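Local atomic coordinates of ammonium transporter (Kuenenia stuttgartiensis, PDB entry 6EU6), a protein that probably senses ammonium at the membrane, as the Amt-family sensor domain of a trimeric protein that signals through a histidine kinase. Residues L25-Y30 with G212-L216; I53-F58 with T128-A133; F65-S70 with Y136-H141; M244-A249 with A292-L297. All coordinates share one frame; numbering follows the deposited sequence.

All four contacts are buried; three pair helix with helix, and contact 3 joins a helix end and its loop to a helix. Contact 1 lies nearest the middle of the chain, its centre about 13 Å from the chain centre, and joins antiparallel helices through glycines flanked by CH-pi contacts. Contacts 2 and 3 share helices 40-67 and 121-144 and touch each other: contact 2 is almost wholly aliphatic, whereas contact 3, where helix 40-67 ends, adds a histidine with two hydrogen bonds. Contact 4, about 32 Å from contact 2 between centres, relies on alanine, serine and glycine and includes the exposed Leu-297. Contacts 1, 2 and 4 also reach neighbouring subunits; contact 3 meets none.

Contact 1 (L25-Y30 with G212-L216); sequences LGFTSY and GTFFL
Leu-25 turns its CG away from the backbone N (chi1 -168°) and Phe-215 keeps its CG beside its own backbone N, which lays the leucine CD2 over one face of the phenylalanine ring. This is a close antiparallel pair of transmembrane helices in the Amt fold, with a glycine on each helix at the closest approach: the axes of 25-30 and 212-216 approach to 7.7 Å at 162°. Gly-26 and Gly-212 make that spacing possible. A CB on Gly-212 would collide with Tyr-30 N, and one on Gly-26 would run into Leu-216 CD2; instead, Gly-26 CA lies 3.6 Å from Phe-215 CB. Over the Phe-215 ring, Leu-25 CD2 makes a CH-pi contact 3.7 Å from the centroid, displaced toward the rim. On the other flank, Tyr-30 presents the edge of its ring to Thr-213, with CE1 3.3 Å from OG1; that hydroxyl is hydrogen-bonded to Ala-209 O in its own helix. Ser-29 OG likewise turns back to its own helix and bonds to Leu-25 O, which also accepts from Ser-29 N. Leu-25 also packs on Phe-215 of one neighbouring subunit, and Phe-215 on Leu-25 of the other. At the far side Leu-216 CD2 sits over the centre of the Phe-27 ring, 3.7 Å from the centroid and 11° off the ring normal.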
loop_
_atom_site.group_PDB
_atom_site.type_symbol
_atom_site.label_atom_id
_atom_site.label_comp_id
_atom_site.label_asym_id
_atom_site.label_seq_id
_atom_site.Cartn_x
_atom_site.Cartn_y
_atom_site.Cartn_z
ATOM N N LEU A 25 -4.187 5.744 -6.272
ATOM C CA LEU A 25 -5.042 5.485 -5.089
ATOM C C LEU A 25 -4.951 6.625 -4.067
ATOM O O LEU A 25 -5.979 7.075 -3.532
ATOM C CB LEU A 25 -4.608 4.150 -4.490
ATOM C CG LEU A 25 -5.500 3.483 -3.431
ATOM C CD1 LEU A 25 -5.023 2.063 -3.205
ATOM C CD2 LEU A 25 -5.452 4.197 -2.126
ATOM N N GLY A 26 -3.733 7.120 -3.840
ATOM C CA GLY A 26 -3.516 8.321 -3.049
ATOM C C GLY A 26 -4.342 9.508 -3.452
ATOM O O GLY A 26 -5.038 10.097 -2.624
ATOM N N PHE A 27 -4.304 9.859 -4.734
ATOM C CA PHE A 27 -5.090 10.951 -5.207
ATOM C C PHE A 27 -6.570 10.647 -5.055
ATOM O O PHE A 27 -7.318 11.541 -4.781
ATOM C CB PHE A 27 -4.816 11.222 -6.707
ATOM C CG PHE A 27 -3.539 11.876 -6.943
ATOM C CD1 PHE A 27 -3.390 13.219 -6.600
ATOM C CD2 PHE A 27 -2.435 11.200 -7.503
ATOM C CE1 PHE A 27 -2.138 13.866 -6.820
ATOM C CE2 PHE A 27 -1.187 11.852 -7.702
ATOM C CZ PHE A 27 -1.058 13.171 -7.379
ATOM N N THR A 28 -6.983 9.404 -5.304
ATOM C CA THR A 28 -8.406 9.050 -5.169
ATOM C C THR A 28 -8.865 9.310 -3.700
ATOM O O THR A 28 -9.865 9.992 -3.451
ATOM C CB THR A 28 -8.650 7.580 -5.513
ATOM O OG1 THR A 28 -8.183 7.307 -6.851
ATOM C CG2 THR A 28 -10.191 7.294 -5.404
ATOM N N SER A 29 -8.070 8.841 -2.724
ATOM C CA SER A 29 -8.475 9.050 -1.311
ATOM C C SER A 29 -8.446 10.493 -0.936
ATOM O O SER A 29 -9.310 10.931 -0.197
ATOM C CB SER A 29 -7.587 8.327 -0.323
ATOM O OG SER A 29 -7.429 7.072 -0.826
ATOM N N TYR A 30 -7.344 11.170 -1.284
ATOM C CA TYR A 30 -7.159 12.588 -0.962
ATOM C C TYR A 30 -8.351 13.416 -1.502
ATOM O O TYR A 30 -8.995 14.194 -0.758
ATOM C CB TYR A 30 -5.854 13.051 -1.583
ATOM C CG TYR A 30 -5.373 14.362 -1.074
ATOM C CD1 TYR A 30 -4.670 14.417 0.104
ATOM C CD2 TYR A 30 -5.651 15.574 -1.771
ATOM C CE1 TYR A 30 -4.140 15.590 0.573
ATOM C CE2 TYR A 30 -5.141 16.800 -1.301
ATOM C CZ TYR A 30 -4.406 16.794 -0.126
ATOM O OH TYR A 30 -3.923 17.925 0.422
ATOM N N GLY A 212 -4.814 9.489 2.289
ATOM C CA GLY A 212 -4.375 9.929 0.978
ATOM C C GLY A 212 -2.981 10.546 1.013
ATOM O O GLY A 212 -2.117 10.183 0.231
ATOM N N THR A 213 -2.744 11.399 2.006
ATOM C CA THR A 213 -1.442 12.050 2.125
ATOM C C THR A 213 -0.373 11.003 2.348
ATOM O O THR A 213 0.657 11.031 1.724
ATOM C CB THR A 213 -1.507 13.080 3.301
ATOM O OG1 THR A 213 -2.530 14.048 3.010
ATOM C CG2 THR A 213 -0.229 13.733 3.506
ATOM N N PHE A 214 -0.601 10.046 3.256
ATOM C CA PHE A 214 0.386 8.995 3.465
ATOM C C PHE A 214 0.692 8.161 2.228
ATOM O O PHE A 214 1.853 7.818 1.953
ATOM C CB PHE A 214 -0.007 8.087 4.615
ATOM C CG PHE A 214 0.348 8.597 5.984
ATOM C CD1 PHE A 214 1.679 8.746 6.391
ATOM C CD2 PHE A 214 -0.669 8.831 6.921
ATOM C CE1 PHE A 214 1.971 9.178 7.719
ATOM C CE2 PHE A 214 -0.352 9.254 8.243
ATOM C CZ PHE A 214 0.972 9.371 8.601
ATOM N N PHE A 215 -0.341 7.799 1.452
ATOM C CA PHE A 215 -0.115 7.066 0.243
ATOM C C PHE A 215 0.702 7.852 -0.756
ATOM O O PHE A 215 1.536 7.304 -1.490
ATOM C CB PHE A 215 -1.420 6.752 -0.510
ATOM C CG PHE A 215 -2.150 5.604 0.037
ATOM C CD1 PHE A 215 -1.591 4.349 -0.009
ATOM C CD2 PHE A 215 -3.460 5.766 0.520
ATOM C CE1 PHE A 215 -2.304 3.255 0.496
ATOM C CE2 PHE A 215 -4.151 4.703 1.042
ATOM C CZ PHE A 215 -3.549 3.452 1.062
ATOM N N LEU A 216 0.379 9.141 -0.858
ATOM C CA LEU A 216 1.085 9.999 -1.800
ATOM C C LEU A 216 2.538 10.107 -1.436
ATOM O O LEU A 216 3.425 10.035 -2.301
ATOM C CB LEU A 216 0.423 11.370 -1.883
ATOM C CG LEU A 216 -0.965 11.364 -2.603
ATOM C CD1 LEU A 216 -1.639 12.737 -2.465
ATOM C CD2 LEU A 216 -0.830 11.036 -4.060
#

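Contact 2 (I53-F58 with T128-A133); sequences ISSLVF and TAFIVA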
loop_
_atom_site.group_PDB
_atom_site.type_symbol
_atom_site.label_atom_id
_atom_site.label_comp_id
_atom_site.label_asym_id
_atom_site.label_seq_id
_atom_site.Cartn_x
_atom_site.Cartn_y
_atom_site.Cartn_z
ATOM N N ILE A 53 -7.587 5.801 -19.136
ATOM C CA ILE A 53 -7.391 6.679 -20.301
ATOM C C ILE A 53 -5.933 7.061 -20.483
ATOM O O ILE A 53 -5.367 6.928 -21.583
ATOM C CB ILE A 53 -8.242 7.943 -20.214
ATOM C CG1 ILE A 53 -9.750 7.660 -20.097
ATOM C CG2 ILE A 53 -8.048 8.831 -21.451
ATOM C CD1 ILE A 53 -10.316 6.753 -21.170
ATOM N N SER A 54 -5.294 7.467 -19.390
ATOM C CA SER A 54 -3.922 7.917 -19.429
ATOM C C SER A 54 -3.022 6.770 -19.857
ATOM O O SER A 54 -2.104 6.944 -20.639
ATOM C CB SER A 54 -3.541 8.606 -18.103
ATOM O OG SER A 54 -3.498 7.717 -17.010
ATOM N N SER A 55 -3.317 5.548 -19.393
ATOM C CA SER A 55 -2.484 4.396 -19.758
ATOM C C SER A 55 -2.568 4.178 -21.263
ATOM O O SER A 55 -1.573 3.945 -21.906
ATOM C CB SER A 55 -2.970 3.117 -19.092
ATOM O OG SER A 55 -2.778 3.093 -17.668
ATOM N N LEU A 56 -3.755 4.150 -21.802
ATOM C CA LEU A 56 -3.882 3.812 -23.221
ATOM C C LEU A 56 -3.378 4.949 -24.145
ATOM O O LEU A 56 -2.737 4.699 -25.156
ATOM C CB LEU A 56 -5.323 3.479 -23.592
ATOM C CG LEU A 56 -5.906 2.197 -22.997
ATOM C CD1 LEU A 56 -7.320 2.052 -23.502
ATOM C CD2 LEU A 56 -5.117 1.026 -23.434
ATOM N N VAL A 57 -3.643 6.188 -23.777
ATOM C CA VAL A 57 -3.225 7.322 -24.623
ATOM C C VAL A 57 -1.713 7.433 -24.584
ATOM O O VAL A 57 -1.056 7.706 -25.589
ATOM C CB VAL A 57 -3.929 8.598 -24.167
ATOM C CG1 VAL A 57 -3.313 9.853 -24.837
ATOM C CG2 VAL A 57 -5.399 8.485 -24.423
ATOM N N PHE A 58 -1.115 7.183 -23.422
ATOM C CA PHE A 58 0.309 7.323 -23.309
ATOM C C PHE A 58 0.999 6.155 -24.010
ATOM O O PHE A 58 2.038 6.368 -24.659
ATOM C CB PHE A 58 0.801 7.387 -21.862
ATOM C CG PHE A 58 2.233 7.860 -21.720
ATOM C CD1 PHE A 58 2.571 9.156 -21.954
ATOM C CD2 PHE A 58 3.216 7.007 -21.381
ATOM C CE1 PHE A 58 3.881 9.587 -21.824
ATOM C CE2 PHE A 58 4.534 7.418 -21.254
ATOM C CZ PHE A 58 4.857 8.728 -21.443
ATOM N N THR A 128 -8.271 14.560 -19.762
ATOM C CA THR A 128 -7.278 13.558 -19.591
ATOM C C THR A 128 -6.649 13.140 -20.878
ATOM O O THR A 128 -5.436 13.041 -21.016
ATOM C CB THR A 128 -7.878 12.265 -18.918
ATOM O OG1 THR A 128 -8.504 12.616 -17.673
ATOM C CG2 THR A 128 -6.762 11.212 -18.685
ATOM N N ALA A 129 -7.468 12.883 -21.867
ATOM C CA ALA A 129 -6.912 12.429 -23.127
ATOM C C ALA A 129 -6.028 13.499 -23.735
ATOM O O ALA A 129 -4.934 13.204 -24.275
ATOM C CB ALA A 129 -8.075 12.110 -24.079
ATOM N N PHE A 130 -6.481 14.756 -23.625
ATOM C CA PHE A 130 -5.739 15.867 -24.237
ATOM C C PHE A 130 -4.388 16.133 -23.562
ATOM O O PHE A 130 -3.354 16.291 -24.229
ATOM C CB PHE A 130 -6.607 17.096 -24.345
ATOM C CG PHE A 130 -5.956 18.245 -25.103
ATOM C CD1 PHE A 130 -5.901 18.256 -26.514
ATOM C CD2 PHE A 130 -5.444 19.370 -24.426
ATOM C CE1 PHE A 130 -5.305 19.323 -27.186
ATOM C CE2 PHE A 130 -4.849 20.413 -25.136
ATOM C CZ PHE A 130 -4.792 20.383 -26.505
ATOM N N ILE A 131 -4.358 16.135 -22.231
ATOM C CA ILE A 131 -3.115 16.371 -21.546
ATOM C C ILE A 131 -2.114 15.274 -21.818
ATOM O O ILE A 131 -0.924 15.568 -22.025
ATOM C CB ILE A 131 -3.295 16.731 -20.056
ATOM C CG1 ILE A 131 -1.940 17.274 -19.497
ATOM C CG2 ILE A 131 -3.747 15.522 -19.253
ATOM C CD1 ILE A 131 -1.962 17.662 -18.050
ATOM N N VAL A 132 -2.581 14.015 -21.907
ATOM C CA VAL A 132 -1.697 12.917 -22.063
ATOM C C VAL A 132 -1.147 12.740 -23.516
ATOM O O VAL A 132 -0.028 12.227 -23.710
ATOM C CB VAL A 132 -2.334 11.613 -21.559
ATOM C CG1 VAL A 132 -1.360 10.452 -21.724
ATOM C CG2 VAL A 132 -2.633 11.695 -20.023
ATOM N N ALA A 133 -1.966 13.137 -24.500
ATOM C CA ALA A 133 -1.648 13.031 -25.947
ATOM C C ALA A 133 -0.818 14.197 -26.459
ATOM O O ALA A 133 -0.015 13.973 -27.322
ATOM C CB ALA A 133 -2.949 12.907 -26.783
#
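Val-132 and Val-57 meet through their CG1 methyls, 3.7 Å apart, in the middle of a largely apolar interface between 53-58 and 128-133. The two branches of Val-132 divide the work. With CG1 anti to the backbone N (chi1 -179°), that methyl reaches the Val-57 side chain and the CB of Phe-58, while CG2 lies 3.7 Å from Ser-54 CB. Val-57 CG1 has a second partner in Ala-133, 3.6 Å from its CB, and so wedges between two residues of the facing helix. The Phe-58 side chain crosses Val-132 at about a right angle and offers the edge of its ring to CG1. An alanine in place of Val-132 would probably open a gap between Val-57, Phe-58 and Ser-54, leaving all three without the methyls they close upon. One turn earlier, Ile-53 CG2 meets Thr-128 CG2 at 3.9 Å, methyl against methyl.

The second shell fixes the polar ends away from this seam. Thr-128 OG1 bonds to Asn-124 O in its own helix, which leaves CG2 as the branch facing Ile-53, and Ser-54 OG bonds to Ser-105 on helix 93-114 as well as to Asp-50 O. Helix 93-114 also backs Phe-58 and Val-132, while Ser-55 bonds to Asn-243 of a neighbouring subunit. The axes, 8.9 Å apart, describe a pair running the same general way but crossing at -38°, spaced by small aliphatic side chains, within the transmembrane helix bundle of the Amt family.

Contact 3 (F65-S70 with Y136-H141); sequences FMFGKS and YPIFGH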
loop_
_atom_site.group_PDB
_atom_site.type_symbol
_atom_site.label_atom_id
_atom_site.label_comp_id
_atom_site.label_asym_id
_atom_site.label_seq_id
_atom_site.Cartn_x
_atom_site.Cartn_y
_atom_site.Cartn_z
ATOM N N PHE A 65 5.760 10.768 -28.653
ATOM C CA PHE A 65 5.941 12.211 -28.711
ATOM C C PHE A 65 6.991 12.678 -27.725
ATOM O O PHE A 65 7.746 13.619 -28.010
ATOM C CB PHE A 65 4.661 12.959 -28.412
ATOM C CG PHE A 65 3.649 12.974 -29.524
ATOM C CD1 PHE A 65 3.966 12.664 -30.842
ATOM C CD2 PHE A 65 2.351 13.368 -29.254
ATOM C CE1 PHE A 65 3.001 12.697 -31.855
ATOM C CE2 PHE A 65 1.397 13.472 -30.271
ATOM C CZ PHE A 65 1.715 13.117 -31.600
ATOM N N MET A 66 7.031 12.050 -26.550
ATOM C CA MET A 66 7.878 12.498 -25.464
ATOM C C MET A 66 9.342 12.018 -25.615
ATOM O O MET A 66 10.288 12.762 -25.389
ATOM C CB MET A 66 7.334 11.950 -24.133
ATOM C CG MET A 66 8.073 12.516 -22.907
ATOM S SD MET A 66 6.914 12.462 -21.476
ATOM C CE MET A 66 8.004 13.020 -20.128
ATOM N N PHE A 67 9.507 10.756 -25.961
ATOM C CA PHE A 67 10.819 10.121 -25.924
ATOM C C PHE A 67 11.329 9.566 -27.276
ATOM O O PHE A 67 12.495 9.125 -27.338
ATOM C CB PHE A 67 10.812 8.968 -24.898
ATOM C CG PHE A 67 10.718 9.456 -23.478
ATOM C CD1 PHE A 67 11.793 10.158 -22.872
ATOM C CD2 PHE A 67 9.573 9.264 -22.757
ATOM C CE1 PHE A 67 11.649 10.658 -21.564
ATOM C CE2 PHE A 67 9.465 9.685 -21.445
ATOM C CZ PHE A 67 10.479 10.419 -20.865
ATOM N N GLY A 68 10.475 9.554 -28.303
ATOM C CA GLY A 68 10.874 9.051 -29.592
ATOM C C GLY A 68 11.846 10.011 -30.307
ATOM O O GLY A 68 12.313 11.024 -29.762
ATOM N N LYS A 69 12.140 9.646 -31.542
ATOM C CA LYS A 69 13.234 10.231 -32.231
ATOM C C LYS A 69 12.859 11.664 -32.427
ATOM O O LYS A 69 11.769 12.009 -32.888
ATOM C CB LYS A 69 13.495 9.447 -33.508
ATOM C CG LYS A 69 14.431 10.100 -34.521
ATOM C CD LYS A 69 14.400 9.277 -35.811
ATOM C CE LYS A 69 15.028 9.992 -36.985
ATOM N NZ LYS A 69 16.506 10.169 -36.845
ATOM N N SER A 70 13.771 12.537 -32.035
ATOM C CA SER A 70 13.464 13.950 -31.950
ATOM C C SER A 70 13.433 14.639 -33.321
ATOM O O SER A 70 14.391 14.542 -34.058
ATOM C CB SER A 70 14.496 14.718 -31.105
ATOM O OG SER A 70 14.074 16.077 -31.023
ATOM N N TYR A 136 1.323 17.173 -22.078
ATOM C CA TYR A 136 2.383 16.550 -21.238
ATOM C C TYR A 136 3.563 15.987 -22.037
ATOM O O TYR A 136 4.741 16.282 -21.722
ATOM C CB TYR A 136 1.742 15.484 -20.291
ATOM C CG TYR A 136 2.735 14.721 -19.541
ATOM C CD1 TYR A 136 3.358 15.269 -18.448
ATOM C CD2 TYR A 136 3.134 13.462 -19.980
ATOM C CE1 TYR A 136 4.343 14.578 -17.778
ATOM C CE2 TYR A 136 4.151 12.741 -19.331
ATOM C CZ TYR A 136 4.740 13.300 -18.195
ATOM O OH TYR A 136 5.712 12.594 -17.483
ATOM N N PRO A 137 3.297 15.117 -23.010
ATOM C CA PRO A 137 4.444 14.523 -23.645
ATOM C C PRO A 137 5.294 15.502 -24.553
ATOM O O PRO A 137 6.483 15.306 -24.689
ATOM C CB PRO A 137 3.836 13.409 -24.527
ATOM C CG PRO A 137 2.469 13.910 -24.858
ATOM C CD PRO A 137 2.024 14.729 -23.639
ATOM N N ILE A 138 4.689 16.535 -25.111
ATOM C CA ILE A 138 5.480 17.493 -25.914
ATOM C C ILE A 138 6.381 18.356 -25.027
ATOM O O ILE A 138 7.581 18.422 -25.255
ATOM C CB ILE A 138 4.567 18.353 -26.819
ATOM C CG1 ILE A 138 3.983 17.460 -27.899
ATOM C CG2 ILE A 138 5.371 19.505 -27.437
ATOM C CD1 ILE A 138 2.785 18.033 -28.645
ATOM N N PHE A 139 5.833 18.939 -23.965
ATOM C CA PHE A 139 6.717 19.539 -22.933
ATOM C C PHE A 139 7.734 18.567 -22.380
ATOM O O PHE A 139 8.889 18.913 -22.181
ATOM C CB PHE A 139 5.957 20.242 -21.786
ATOM C CG PHE A 139 6.858 21.022 -20.872
ATOM C CD1 PHE A 139 7.498 20.395 -19.786
ATOM C CD2 PHE A 139 7.156 22.360 -21.117
ATOM C CE1 PHE A 139 8.390 21.116 -18.962
ATOM C CE2 PHE A 139 8.069 23.080 -20.295
ATOM C CZ PHE A 139 8.659 22.451 -19.210
ATOM N N GLY A 140 7.336 17.323 -22.205
ATOM C CA GLY A 140 8.252 16.336 -21.702
ATOM C C GLY A 140 9.420 16.120 -22.650
ATOM O O GLY A 140 10.521 15.833 -22.215
ATOM N N HIS A 141 9.126 16.161 -23.940
ATOM C CA HIS A 141 10.198 16.043 -24.954
ATOM C C HIS A 141 11.188 17.219 -24.785
ATOM O O HIS A 141 12.408 17.027 -24.739
ATOM C CB HIS A 141 9.634 16.041 -26.350
ATOM C CG HIS A 141 10.655 15.731 -27.386
ATOM N ND1 HIS A 141 11.089 14.446 -27.629
ATOM C CD2 HIS A 141 11.369 16.542 -28.217
ATOM C CE1 HIS A 141 11.994 14.465 -28.595
ATOM N NE2 HIS A 141 12.175 15.721 -28.971
#
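Met-66 is a knob in a hole formed by Tyr-136, Pro-137, Gly-140 and His-141. Its CG stands anti to the backbone N (chi1 -173°) and the chain runs on extended, bringing SD to 3.5 Å from Tyr-136 CE2 in an oblique Met-aromatic contact. The terminal CE lies 3.7 Å from Gly-140 CA, where a CB would clash with that methyl. Beside it, Pro-137 CB touches the CB atoms of both Phe-65 and Met-66.

Outward from this apolar centre, the His-141 ring spans the end of helix 40-67 and the following loop. ND1 donates to Met-66 O at 2.9 Å, with an N-H...O angle of 147°; it approaches from above the carbonyl plane. At the other nitrogen, NE2 and Ser-70 OG share a 2.8 Å hydrogen bond, and the serine is also bonded to Gly-73 N. A leucine replacing His-141 would probably leave Met-66 O and Ser-70 OG each without this partner and loosen the loop from the helix. Bonds at both ring nitrogens fix the rotation of the imidazole, and donation from ND1 implies that this nitrogen carries a proton.

Contact 4 (M244-A249 with A292-L297); sequences MAAASA and AVAIGL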
loop_
_atom_site.group_PDB
_atom_site.type_symbol
_atom_site.label_atom_id
_atom_site.label_comp_id
_atom_site.label_asym_id
_atom_site.label_seq_id
_atom_site.Cartn_x
_atom_site.Cartn_y
_atom_site.Cartn_z
ATOM N N MET A 244 12.483 14.202 4.209
ATOM C CA MET A 244 12.776 15.374 4.999
ATOM C C MET A 244 12.071 16.607 4.453
ATOM O O MET A 244 11.701 17.471 5.241
ATOM C CB MET A 244 14.310 15.631 5.107
ATOM C CG MET A 244 15.080 14.500 5.723
ATOM S SD MET A 244 14.441 14.044 7.319
ATOM C CE MET A 244 14.579 15.568 8.277
ATOM N N ALA A 245 11.905 16.732 3.126
ATOM C CA ALA A 245 11.197 17.880 2.572
ATOM C C ALA A 245 9.738 17.840 3.056
ATOM O O ALA A 245 9.212 18.888 3.466
ATOM C CB ALA A 245 11.243 17.975 1.035
ATOM N N ALA A 246 9.070 16.669 2.978
ATOM C CA ALA A 246 7.688 16.522 3.441
ATOM C C ALA A 246 7.572 16.879 4.931
ATOM O O ALA A 246 6.672 17.649 5.363
ATOM C CB ALA A 246 7.166 15.125 3.220
ATOM N N ALA A 247 8.477 16.338 5.714
ATOM C CA ALA A 247 8.366 16.524 7.160
ATOM C C ALA A 247 8.595 18.009 7.521
ATOM O O ALA A 247 7.846 18.584 8.289
ATOM C CB ALA A 247 9.389 15.680 7.838
ATOM N N SER A 248 9.565 18.639 6.894
ATOM C CA SER A 248 9.844 20.061 7.168
ATOM C C SER A 248 8.716 20.911 6.671
ATOM O O SER A 248 8.390 21.886 7.314
ATOM C CB SER A 248 11.183 20.557 6.554
ATOM O OG SER A 248 12.123 19.520 6.827
ATOM N N ALA A 249 8.170 20.593 5.489
ATOM C CA ALA A 249 7.031 21.321 5.006
ATOM C C ALA A 249 5.861 21.274 5.987
ATOM O O ALA A 249 5.229 22.320 6.276
ATOM C CB ALA A 249 6.627 20.928 3.578
ATOM N N ALA A 292 17.197 19.966 1.741
ATOM C CA ALA A 292 15.809 19.375 1.553
ATOM C C ALA A 292 14.917 19.927 2.642
ATOM O O ALA A 292 13.780 20.280 2.381
ATOM C CB ALA A 292 15.861 17.871 1.548
ATOM N N VAL A 293 15.430 20.020 3.883
ATOM C CA VAL A 293 14.701 20.637 4.974
ATOM C C VAL A 293 14.356 22.135 4.660
ATOM O O VAL A 293 13.209 22.596 4.824
ATOM C CB VAL A 293 15.477 20.482 6.270
ATOM C CG1 VAL A 293 14.901 21.416 7.336
ATOM C CG2 VAL A 293 15.461 19.072 6.754
ATOM N N ALA A 294 15.338 22.882 4.162
ATOM C CA ALA A 294 15.098 24.300 3.811
ATOM C C ALA A 294 14.074 24.432 2.696
ATOM O O ALA A 294 13.191 25.293 2.748
ATOM C CB ALA A 294 16.399 24.968 3.455
ATOM N N ILE A 295 14.196 23.604 1.666
ATOM C CA ILE A 295 13.213 23.607 0.535
ATOM C C ILE A 295 11.787 23.311 1.058
ATOM O O ILE A 295 10.844 23.984 0.678
ATOM C CB ILE A 295 13.585 22.632 -0.577
ATOM C CG1 ILE A 295 14.927 23.096 -1.226
ATOM C CG2 ILE A 295 12.460 22.526 -1.653
ATOM C CD1 ILE A 295 15.638 22.026 -2.055
ATOM N N GLY A 296 11.659 22.344 1.976
ATOM C CA GLY A 296 10.383 22.010 2.584
ATOM C C GLY A 296 9.775 23.171 3.365
ATOM O O GLY A 296 8.588 23.469 3.221
ATOM N N LEU A 297 10.586 23.795 4.200
ATOM C CA LEU A 297 10.172 24.921 5.027
ATOM C C LEU A 297 9.671 26.085 4.175
ATOM O O LEU A 297 8.544 26.573 4.327
ATOM C CB LEU A 297 11.337 25.333 5.863
ATOM C CG LEU A 297 11.277 26.607 6.691
ATOM C CD1 LEU A 297 12.495 26.558 7.627
ATOM C CD2 LEU A 297 11.263 27.901 5.873
#
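Ser-248 CB points at helix 289-312 and lies 3.4 Å from Val-293 O, at the heart of a glycine- and alanine-lined crossing of two transmembrane helices in the Amt fold. The axes of 244-249 and 292-297 come within 7.0 Å at -41°, close enough for backbone to meet backbone. The serine rotamer, with OG beside its own backbone N (chi1 -43°), bends the hydroxyl back to Met-244 O at 2.6 Å. That carbonyl also accepts from Ser-248 N, and the two donors reach it from opposite faces of its plane. The polar end is thereby satisfied within its own helix, while Ser-248 OG lies 3.4 Å from Val-293 CG2 in a van der Waals contact.

Val-293 places CG1 anti to its backbone N, and both its methyls touch the serine OG. CG2 also packs against Met-244. The methionine is bent at chi2 and again at chi3, folding its CE to 3.9 Å from that valine methyl, so the two side chains lie alongside each other and point the same way. Met-244 and Ser-248 also pack on Leu-56 of a neighbouring subunit, which places this edge of the crossing at the trimer interface.

At Gly-296 a CB would strike Ala-245 O and crowd Ser-248 CB. In its absence CA-H...O contacts run both ways: Gly-296 CA approaches Ala-245 O at 3.4 Å, and Ala-249 CA approaches Gly-296 O at 3.2 Å.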